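Local coordinates for protein probable glutaredoxin ssr2061 (Synechocystis sp., PDB 4MJE) that probably acts as a glutathione-disulfide oxidoreductase, reducing protein and low-molecular-weight disulfides with electrons supplied by glutathione, NADPH and glutathione reductase, at residues L35-K39 with D88-D94; S15-Y21 with P69-D75. The protein carries 1 engineered substitution. All coordinates share one frame. Numbering follows the deposited sequence.

Contact 1: L35-K39 with D88-D94; sequences LLKLK and DGAGKLD. Engineered in segment 35-39: Leu-38 (natural residue Arg).
The C-terminal turns of helix 27-39 pack against the turn between helices 81-89 and 93-97, burying 220 Å². Residues 35-39 are helical (Lys-39 N to Leu-35 O, 3.1 Å). Segment 88-94 leaves helix 81-89 through a Schellman motif: Gly-91 has positive phi (79°), its N lies 3.0 Å from Asp-88 O, and the backbone turns back to Leu-93. CA atoms approach no closer than 8.3 Å (Lys-39 to Asp-94), so side chains bridge the gap. Leu-35 and Leu-93 share the t,p rotamer and meet at their CD2 atoms (4.0 Å); Tyr-85 and Ile-84 of helix 81-89 also touch this pair. Lys-39 starts m,m, bending its chain, then runs t,t: its CE lies 4.0 Å from Leu-93 CD2, and NZ makes salt bridges of 2.8 Å to Asp-88 OD2 (chi1 t) and Asp-94 OD2 (chi1 m), a three-residue network. The engineered Leu-38 (m,t) stays out of reach. One ammonium thus answers two carboxylates, tying both helices flanking the turn to helix 27-39 beside the leucine contact.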
ATOM      1  N   LEU A  35      -1.754   1.542 -10.171  1.00  5.01           N
ATOM      2  CA  LEU A  35      -2.915   2.120  -9.520  1.00  4.66           C
ATOM      3  C   LEU A  35      -2.506   3.076  -8.386  1.00  5.99           C
ATOM      4  O   LEU A  35      -3.037   4.189  -8.266  1.00  6.38           O
ATOM      5  CB  LEU A  35      -3.828   1.022  -8.984  1.00  6.55           C
ATOM      6  CG  LEU A  35      -5.141   1.510  -8.358  1.00  5.89           C
ATOM      7  CD1 LEU A  35      -5.973   2.393  -9.301  1.00  9.62           C
ATOM      8  CD2 LEU A  35      -5.953   0.330  -7.918  1.00  7.90           C
ATOM      9  N   LEU A  36      -1.556   2.658  -7.555  1.00  3.60           N
ATOM     10  CA  LEU A  36      -1.088   3.491  -6.457  1.00  4.31           C
ATOM     11  C   LEU A  36      -0.449   4.773  -6.970  1.00  3.74           C
ATOM     12  O   LEU A  36      -0.664   5.847  -6.414  1.00  5.55           O
ATOM     13  CB  LEU A  36      -0.124   2.709  -5.559  1.00  5.09           C
ATOM     14  CG  LEU A  36      -0.755   1.543  -4.789  1.00  6.01           C
ATOM     15  CD1 LEU A  36       0.313   0.700  -4.107  1.00  8.66           C
ATOM     16  CD2 LEU A  36      -1.755   2.057  -3.765  1.00  9.47           C
ATOM     17  N   LYS A  37       0.343   4.655  -8.031  1.00  3.94           N
ATOM     18  CA  LYS A  37       0.975   5.809  -8.634  1.00  4.68           C
ATOM     19  C   LYS A  37      -0.082   6.750  -9.210  1.00  4.97           C
ATOM     20  O   LYS A  37       0.016   7.955  -9.048  1.00  5.39           O
ATOM     21  CB  LYS A  37       2.009   5.383  -9.679  1.00  5.96           C
ATOM     22  CG  LYS A  37       3.215   4.725  -9.053  1.00  5.63           C
ATOM     23  CD  LYS A  37       4.164   4.249 -10.103  1.00  6.30           C
ATOM     24  CE  LYS A  37       5.439   3.719  -9.481  1.00  7.89           C
ATOM     25  NZ  LYS A  37       6.369   3.241 -10.555  1.00 13.39           N
ATOM     26  N   LEU A  38      -1.116   6.224  -9.850  1.00  5.24           N
ATOM     27  CA  LEU A  38      -2.132   7.079 -10.454  1.00  6.02           C
ATOM     28  C   LEU A  38      -2.951   7.820  -9.386  1.00  5.92           C
ATOM     29  O   LEU A  38      -3.472   8.906  -9.648  1.00  6.43           O
ATOM     30  CB  LEU A  38      -3.003   6.255 -11.406  1.00  9.31           C
ATOM     31  CG  LEU A  38      -2.238   5.816 -12.671  1.00 11.50           C
ATOM     32  CD1 LEU A  38      -3.036   4.785 -13.467  1.00 12.98           C
ATOM     33  CD2 LEU A  38      -1.882   7.002 -13.581  1.00 14.67           C
ATOM     34  N   LYS A  39      -3.093   7.243  -8.195  1.00  6.39           N
ATOM     35  CA  LYS A  39      -3.726   7.950  -7.078  1.00  4.56           C
ATOM     36  C   LYS A  39      -2.872   9.120  -6.548  1.00  5.67           C
ATOM     37  O   LYS A  39      -3.393  10.031  -5.904  1.00  6.90           O
ATOM     38  CB  LYS A  39      -4.044   6.977  -5.921  1.00  6.23           C
ATOM     39  CG  LYS A  39      -5.038   5.883  -6.252  1.00  6.72           C
ATOM     40  CD  LYS A  39      -6.401   6.459  -6.496  1.00  6.88           C
ATOM     41  CE  LYS A  39      -7.432   5.366  -6.641  1.00  6.99           C
ATOM     42  NZ  LYS A  39      -8.756   5.921  -6.924  1.00  9.47           N
ATOM     43  N   ASP A  88     -11.276  -0.237  -5.508  1.00  5.55           N
ATOM     44  CA  ASP A  88     -11.418   0.989  -6.280  1.00  6.09           C
ATOM     45  C   ASP A  88     -12.702   0.964  -7.130  1.00  6.20           C
ATOM     46  O   ASP A  88     -13.421   1.955  -7.219  1.00  7.27           O
ATOM     47  CB  ASP A  88     -10.201   1.250  -7.156  1.00  7.79           C
ATOM     48  CG  ASP A  88     -10.099   2.708  -7.595  1.00  6.81           C
ATOM     49  OD1 ASP A  88      -9.672   2.943  -8.748  1.00  8.62           O
ATOM     50  OD2 ASP A  88     -10.417   3.614  -6.780  1.00  8.35           O
ATOM     51  N   GLY A  89     -13.018  -0.183  -7.718  1.00  6.25           N
ATOM     52  CA  GLY A  89     -14.223  -0.298  -8.522  1.00  5.33           C
ATOM     53  C   GLY A  89     -15.503  -0.149  -7.731  1.00  6.01           C
ATOM     54  O   GLY A  89     -16.538   0.254  -8.268  1.00  6.52           O
ATOM     55  N   ALA A  90     -15.426  -0.485  -6.450  1.00  8.35           N
ATOM     56  CA  ALA A  90     -16.559  -0.351  -5.546  1.00  8.91           C
ATOM     57  C   ALA A  90     -16.657   1.044  -4.950  1.00  9.11           C
ATOM     58  O   ALA A  90     -17.610   1.333  -4.234  1.00 10.06           O
ATOM     59  CB  ALA A  90     -16.462  -1.377  -4.428  1.00  9.72           C
ATOM     60  N   GLY A  91     -15.665   1.884  -5.237  1.00  8.42           N
ATOM     61  CA  GLY A  91     -15.605   3.222  -4.678  1.00 11.02           C
ATOM     62  C   GLY A  91     -15.091   3.276  -3.258  1.00  9.74           C
ATOM     63  O   GLY A  91     -15.319   4.266  -2.569  1.00 13.95           O
ATOM     64  N   LYS A  92     -14.354   2.256  -2.840  1.00  8.50           N
ATOM     65  CA  LYS A  92     -13.951   2.119  -1.456  1.00  8.99           C
ATOM     66  C   LYS A  92     -12.453   2.277  -1.239  1.00  8.34           C
ATOM     67  O   LYS A  92     -11.997   2.185  -0.095  1.00 12.63           O
ATOM     68  CB  LYS A  92     -14.374   0.755  -0.933  1.00 10.03           C
ATOM     69  CG  LYS A  92     -15.867   0.568  -0.857  1.00 14.49           C
ATOM     70  CD  LYS A  92     -16.187  -0.735  -0.206  1.00 19.65           C
ATOM     71  CE  LYS A  92     -17.653  -0.864   0.067  1.00 27.11           C
ATOM     72  NZ  LYS A  92     -18.004  -2.300  -0.050  1.00 33.93           N
ATOM     73  N   LEU A  93     -11.672   2.517  -2.285  1.00  7.79           N
ATOM     74  CA  LEU A  93     -10.234   2.644  -2.094  1.00  7.26           C
ATOM     75  C   LEU A  93      -9.875   4.040  -1.625  1.00  7.50           C
ATOM     76  O   LEU A  93      -9.106   4.186  -0.677  1.00  8.64           O
ATOM     77  CB  LEU A  93      -9.478   2.317  -3.379  1.00  7.53           C
ATOM     78  CG  LEU A  93      -7.954   2.335  -3.247  1.00  7.60           C
ATOM     79  CD1 LEU A  93      -7.439   1.424  -2.139  1.00 11.42           C
ATOM     80  CD2 LEU A  93      -7.341   1.935  -4.572  1.00  8.44           C
ATOM     81  N   ASP A  94     -10.414   5.067  -2.268  1.00  7.69           N
ATOM     82  CA  ASP A  94     -10.059   6.423  -1.881  1.00  7.66           C
ATOM     83  C   ASP A  94     -10.228   6.698  -0.363  1.00  8.62           C
ATOM     84  O   ASP A  94      -9.326   7.231   0.262  1.00  9.68           O
ATOM     85  CB  ASP A  94     -10.816   7.454  -2.731  1.00  7.80           C
ATOM     86  CG  ASP A  94     -10.337   7.496  -4.186  1.00  7.40           C
ATOM     87  OD1 ASP A  94     -11.125   7.921  -5.062  1.00 10.58           O
ATOM     88  OD2 ASP A  94      -9.189   7.123  -4.452  1.00  7.53           O
TER

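Contact 2: S15-Y21 with P69-D75; sequences SAKIEIY and PQIFIDD
Two central strands of the thioredoxin-fold sheet, 18-21 and 70-73, run antiparallel at 170° with axes 4.7 Å apart. Register pairs Ile-18 with Ile-73 and Ile-20 with Ile-71 (non-hydrogen-bonded), and Glu-19 with Phe-72 and Tyr-21 with Gln-70 (hydrogen-bonded). Glu-19 and Phe-72 exchange two N-to-O bonds of 2.9 Å; Tyr-21 N reaches Gln-70 O at 2.9 Å, and Gln-70 N reaches Tyr-21 O at 3.3 Å.

The isoleucines form one apolar face. Ile-20 (t,t) lays CG1 3.7 Å from Ile-71 CG1, while its CD1 approaches CB of Pro-69, which follows a cis peptide, at 3.8 Å. Ile-18 and Ile-73 meet more loosely; Leu-97 touches both, Ala-32 of helix 27-39 touches Ile-20 and Pro-69, and cis-Pro-69 touches Cys-29 of the CxxC pair, as in thioredoxin-fold active sites.

On the other face Phe-72 (chi1 m) fills the space between Glu-19 and Tyr-21: its CB is 3.6 Å from Glu-19 OE2 and its CE1 3.6 Å from Tyr-21 CE2, the rings oblique at 65°. Arg-61 hydrogen-bonds Tyr-21 OH, forms a salt bridge with Glu-19 OE2 and a cation-pi contact with Phe-72; Tyr-46 OH hydrogen-bonds Glu-19 OE1.

Beyond the strands, Asp-74 and Asp-75 turn with positive phi. Asp-74 N donates to Lys-17 O (2.8 Å) and its OD1 accepts from Lys-17 N (3.0 Å); all-t Lys-17 makes a salt bridge, NZ to Asp-75 OD1 2.7 Å.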
ATOM      1  N   SER A  15       0.645  10.693   8.548  1.00 23.28           N
ATOM      2  CA  SER A  15      -0.171  10.391   7.373  1.00 24.22           C
ATOM      3  C   SER A  15      -0.335   8.885   7.166  1.00 24.93           C
ATOM      4  O   SER A  15       0.222   8.086   7.913  1.00 24.71           O
ATOM      5  CB  SER A  15       0.465  10.995   6.123  1.00 32.95           C
ATOM      6  OG  SER A  15       1.781  10.499   5.948  1.00 38.02           O
ATOM      7  N   ALA A  16      -1.094   8.516   6.135  1.00 16.44           N
ATOM      8  CA  ALA A  16      -1.346   7.120   5.821  1.00 14.17           C
ATOM      9  C   ALA A  16      -0.032   6.389   5.583  1.00 13.60           C
ATOM     10  O   ALA A  16       0.878   6.899   4.939  1.00 18.57           O
ATOM     11  CB  ALA A  16      -2.252   6.989   4.588  1.00 16.74           C
ATOM     12  N   LYS A  17       0.051   5.195   6.146  1.00  9.14           N
ATOM     13  CA  LYS A  17       1.169   4.288   5.932  1.00  7.35           C
ATOM     14  C   LYS A  17       0.727   3.258   4.880  1.00  4.85           C
ATOM     15  O   LYS A  17      -0.129   2.407   5.156  1.00  6.11           O
ATOM     16  CB  LYS A  17       1.519   3.638   7.275  1.00  6.84           C
ATOM     17  CG  LYS A  17       2.691   2.693   7.240  1.00  8.92           C
ATOM     18  CD  LYS A  17       2.766   1.922   8.539  1.00  8.80           C
ATOM     19  CE  LYS A  17       3.879   0.914   8.535  1.00  7.69           C
ATOM     20  NZ  LYS A  17       3.860   0.097   9.777  1.00  7.86           N
ATOM     21  N   ILE A  18       1.283   3.358   3.678  1.00  4.57           N
ATOM     22  CA  ILE A  18       0.905   2.501   2.566  1.00  4.28           C
ATOM     23  C   ILE A  18       2.111   1.683   2.144  1.00  3.71           C
ATOM     24  O   ILE A  18       3.165   2.234   1.840  1.00  4.51           O
ATOM     25  CB  ILE A  18       0.375   3.324   1.381  1.00  5.03           C
ATOM     26  CG1 ILE A  18      -0.827   4.171   1.830  1.00  6.16           C
ATOM     27  CG2 ILE A  18      -0.017   2.412   0.232  1.00  5.78           C
ATOM     28  CD1 ILE A  18      -1.268   5.228   0.843  1.00  8.63           C
ATOM     29  N   GLU A  19       1.963   0.356   2.158  1.00  3.38           N
ATOM     30  CA  GLU A  19       3.053  -0.572   1.880  1.00  3.16           C
ATOM     31  C   GLU A  19       2.636  -1.569   0.820  1.00  3.24           C
ATOM     32  O   GLU A  19       1.518  -2.100   0.862  1.00  4.19           O
ATOM     33  CB  GLU A  19       3.440  -1.369   3.124  1.00  4.13           C
ATOM     34  CG  GLU A  19       3.834  -0.529   4.318  1.00  4.76           C
ATOM     35  CD  GLU A  19       3.817  -1.341   5.592  1.00  4.82           C
ATOM     36  OE1 GLU A  19       4.887  -1.830   6.016  1.00  5.55           O
ATOM     37  OE2 GLU A  19       2.730  -1.508   6.175  1.00  7.65           O
ATOM     38  N   ILE A  20       3.541  -1.831  -0.111  1.00  2.88           N
ATOM     39  CA  ILE A  20       3.307  -2.890  -1.085  1.00  2.57           C
ATOM     40  C   ILE A  20       4.570  -3.710  -1.289  1.00  3.31           C
ATOM     41  O   ILE A  20       5.641  -3.151  -1.538  1.00  3.42           O
ATOM     42  CB  ILE A  20       2.794  -2.327  -2.442  1.00  2.73           C
ATOM     43  CG1 ILE A  20       2.490  -3.481  -3.402  1.00  2.77           C
ATOM     44  CG2 ILE A  20       3.761  -1.308  -3.064  1.00  3.74           C
ATOM     45  CD1 ILE A  20       1.778  -3.079  -4.654  1.00  4.66           C
ATOM     46  N   TYR A  21       4.437  -5.028  -1.115  1.00  3.54           N
ATOM     47  CA  TYR A  21       5.503  -5.980  -1.379  1.00  3.33           C
ATOM     48  C   TYR A  21       5.394  -6.476  -2.823  1.00  3.47           C
ATOM     49  O   TYR A  21       4.308  -6.846  -3.288  1.00  3.78           O
ATOM     50  CB  TYR A  21       5.436  -7.204  -0.459  1.00  4.38           C
ATOM     51  CG  TYR A  21       5.528  -6.986   1.033  1.00  3.57           C
ATOM     52  CD1 TYR A  21       6.648  -7.388   1.750  1.00  4.62           C
ATOM     53  CD2 TYR A  21       4.449  -6.475   1.752  1.00  4.47           C
ATOM     54  CE1 TYR A  21       6.701  -7.247   3.133  1.00  4.25           C
ATOM     55  CE2 TYR A  21       4.503  -6.334   3.125  1.00  4.77           C
ATOM     56  CZ  TYR A  21       5.616  -6.720   3.793  1.00  4.41           C
ATOM     57  OH  TYR A  21       5.641  -6.606   5.162  1.00  5.75           O
ATOM     58  N   PRO A  69       1.247  -9.124  -5.570  1.00  4.33           N
ATOM     59  CA  PRO A  69       1.763  -8.313  -4.471  1.00  3.82           C
ATOM     60  C   PRO A  69       0.977  -8.549  -3.186  1.00  3.96           C
ATOM     61  O   PRO A  69      -0.068  -9.194  -3.193  1.00  5.03           O
ATOM     62  CB  PRO A  69       1.509  -6.882  -4.966  1.00  4.86           C
ATOM     63  CG  PRO A  69       0.276  -7.015  -5.756  1.00  5.75           C
ATOM     64  CD  PRO A  69       0.403  -8.332  -6.478  1.00  5.76           C
ATOM     65  N   GLN A  70       1.458  -7.975  -2.083  1.00  3.89           N
ATOM     66  CA  GLN A  70       0.651  -7.857  -0.856  1.00  4.36           C
ATOM     67  C   GLN A  70       0.679  -6.396  -0.416  1.00  4.09           C
ATOM     68  O   GLN A  70       1.747  -5.776  -0.364  1.00  4.67           O
ATOM     69  CB  GLN A  70       1.157  -8.769   0.275  1.00  5.11           C
ATOM     70  CG  GLN A  70       1.147 -10.258  -0.070  1.00  6.87           C
ATOM     71  CD  GLN A  70      -0.241 -10.799  -0.269  1.00  5.82           C
ATOM     72  OE1 GLN A  70      -1.221 -10.205   0.189  1.00  7.55           O
ATOM     73  NE2 GLN A  70      -0.345 -11.925  -0.965  1.00  7.77           N
ATOM     74  N   ILE A  71      -0.495  -5.864  -0.123  1.00  4.65           N
ATOM     75  CA  ILE A  71      -0.683  -4.459   0.175  1.00  5.63           C
ATOM     76  C   ILE A  71      -1.255  -4.283   1.564  1.00  4.12           C
ATOM     77  O   ILE A  71      -2.156  -4.997   1.952  1.00  4.50           O
ATOM     78  CB  ILE A  71      -1.644  -3.832  -0.864  1.00  8.18           C
ATOM     79  CG1 ILE A  71      -1.026  -3.926  -2.261  1.00  9.19           C
ATOM     80  CG2 ILE A  71      -1.974  -2.384  -0.530  1.00  6.90           C
ATOM     81  CD1 ILE A  71      -2.039  -4.017  -3.362  1.00 11.62           C
ATOM     82  N   PHE A  72      -0.690  -3.308   2.284  1.00  3.84           N
ATOM     83  CA  PHE A  72      -1.123  -2.907   3.623  1.00  4.22           C
ATOM     84  C   PHE A  72      -1.382  -1.404   3.635  1.00  3.96           C
ATOM     85  O   PHE A  72      -0.607  -0.638   3.086  1.00  4.87           O
ATOM     86  CB  PHE A  72      -0.055  -3.266   4.682  1.00  3.74           C
ATOM     87  CG  PHE A  72       0.153  -4.753   4.846  1.00  5.72           C
ATOM     88  CD1 PHE A  72       0.868  -5.467   3.895  1.00  4.79           C
ATOM     89  CD2 PHE A  72      -0.387  -5.443   5.926  1.00  4.66           C
ATOM     90  CE1 PHE A  72       1.047  -6.845   4.030  1.00  5.76           C
ATOM     91  CE2 PHE A  72      -0.180  -6.819   6.049  1.00  6.81           C
ATOM     92  CZ  PHE A  72       0.514  -7.497   5.088  1.00  6.30           C
ATOM     93  N   ILE A  73      -2.448  -1.008   4.311  1.00  5.28           N
ATOM     94  CA  ILE A  73      -2.750   0.403   4.528  1.00  6.16           C
ATOM     95  C   ILE A  73      -3.042   0.586   6.008  1.00  6.51           C
ATOM     96  O   ILE A  73      -3.912  -0.093   6.550  1.00  7.65           O
ATOM     97  CB  ILE A  73      -3.957   0.876   3.688  1.00  7.32           C
ATOM     98  CG1 ILE A  73      -3.665   0.742   2.194  1.00  7.86           C
ATOM     99  CG2 ILE A  73      -4.307   2.341   4.003  1.00  7.61           C
ATOM    100  CD1 ILE A  73      -4.882   0.987   1.328  1.00  8.49           C
ATOM    101  N   ASP A  74      -2.315   1.492   6.651  1.00  7.34           N
ATOM    102  CA  ASP A  74      -2.388   1.708   8.095  1.00  7.23           C
ATOM    103  C   ASP A  74      -2.365   0.406   8.869  1.00  6.94           C
ATOM    104  O   ASP A  74      -3.123   0.182   9.803  1.00  8.30           O
ATOM    105  CB  ASP A  74      -3.601   2.552   8.450  1.00 12.37           C
ATOM    106  CG  ASP A  74      -3.410   3.995   8.067  1.00 22.45           C
ATOM    107  OD1 ASP A  74      -2.228   4.400   7.895  1.00 15.11           O
ATOM    108  OD2 ASP A  74      -4.423   4.714   7.928  1.00 22.21           O
ATOM    109  N   ASP A  75      -1.461  -0.451   8.419  1.00  7.12           N
ATOM    110  CA  ASP A  75      -1.122  -1.714   9.059  1.00  7.62           C
ATOM    111  C   ASP A  75      -2.150  -2.806   8.840  1.00  7.52           C
ATOM    112  O   ASP A  75      -1.947  -3.927   9.287  1.00  8.51           O
ATOM    113  CB  ASP A  75      -0.801  -1.532  10.559  1.00  7.58           C
ATOM    114  CG  ASP A  75       0.507  -0.815  10.783  1.00 11.66           C
ATOM    115  OD1 ASP A  75       1.443  -1.007   9.986  1.00 10.31           O
ATOM    116  OD2 ASP A  75       0.601  -0.058  11.759  1.00 15.60           O
TER
HETATM  117  O   HOH W   1       0.333  -0.206   6.264  1.00  7.20           O
HETATM  118  O   HOH W   2       2.368   1.953  12.288  1.00 23.44           O

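In the fold
The segments alternate along the chain: 15-21, 35-39, 69-75, then 88-94. The centres of contacts 1 and 2 lie about 13 Å apart, contact 2 about 3 Å from the chain centre and contact 1 about 11 Å. Strand 18-22 leads through the CxxC region into helix 27-39, so contact 2 holds the start of this strand-helix unit and contact 1 its end. The two touch directly where Leu-36 CD1 packs 4.1 Å from Ile-20 CD1. Helix 27-39 thus meets the isoleucine face through Leu-36 and helix 81-89 through Leu-35 and Leu-36, while Leu-97 of helix 93-97 reaches the same face. Contact 2 joins the N-terminal strand to the later hairpin; contact 1 joins the 81-89/93-97 turn to helix 27-39, which packs on that sheet.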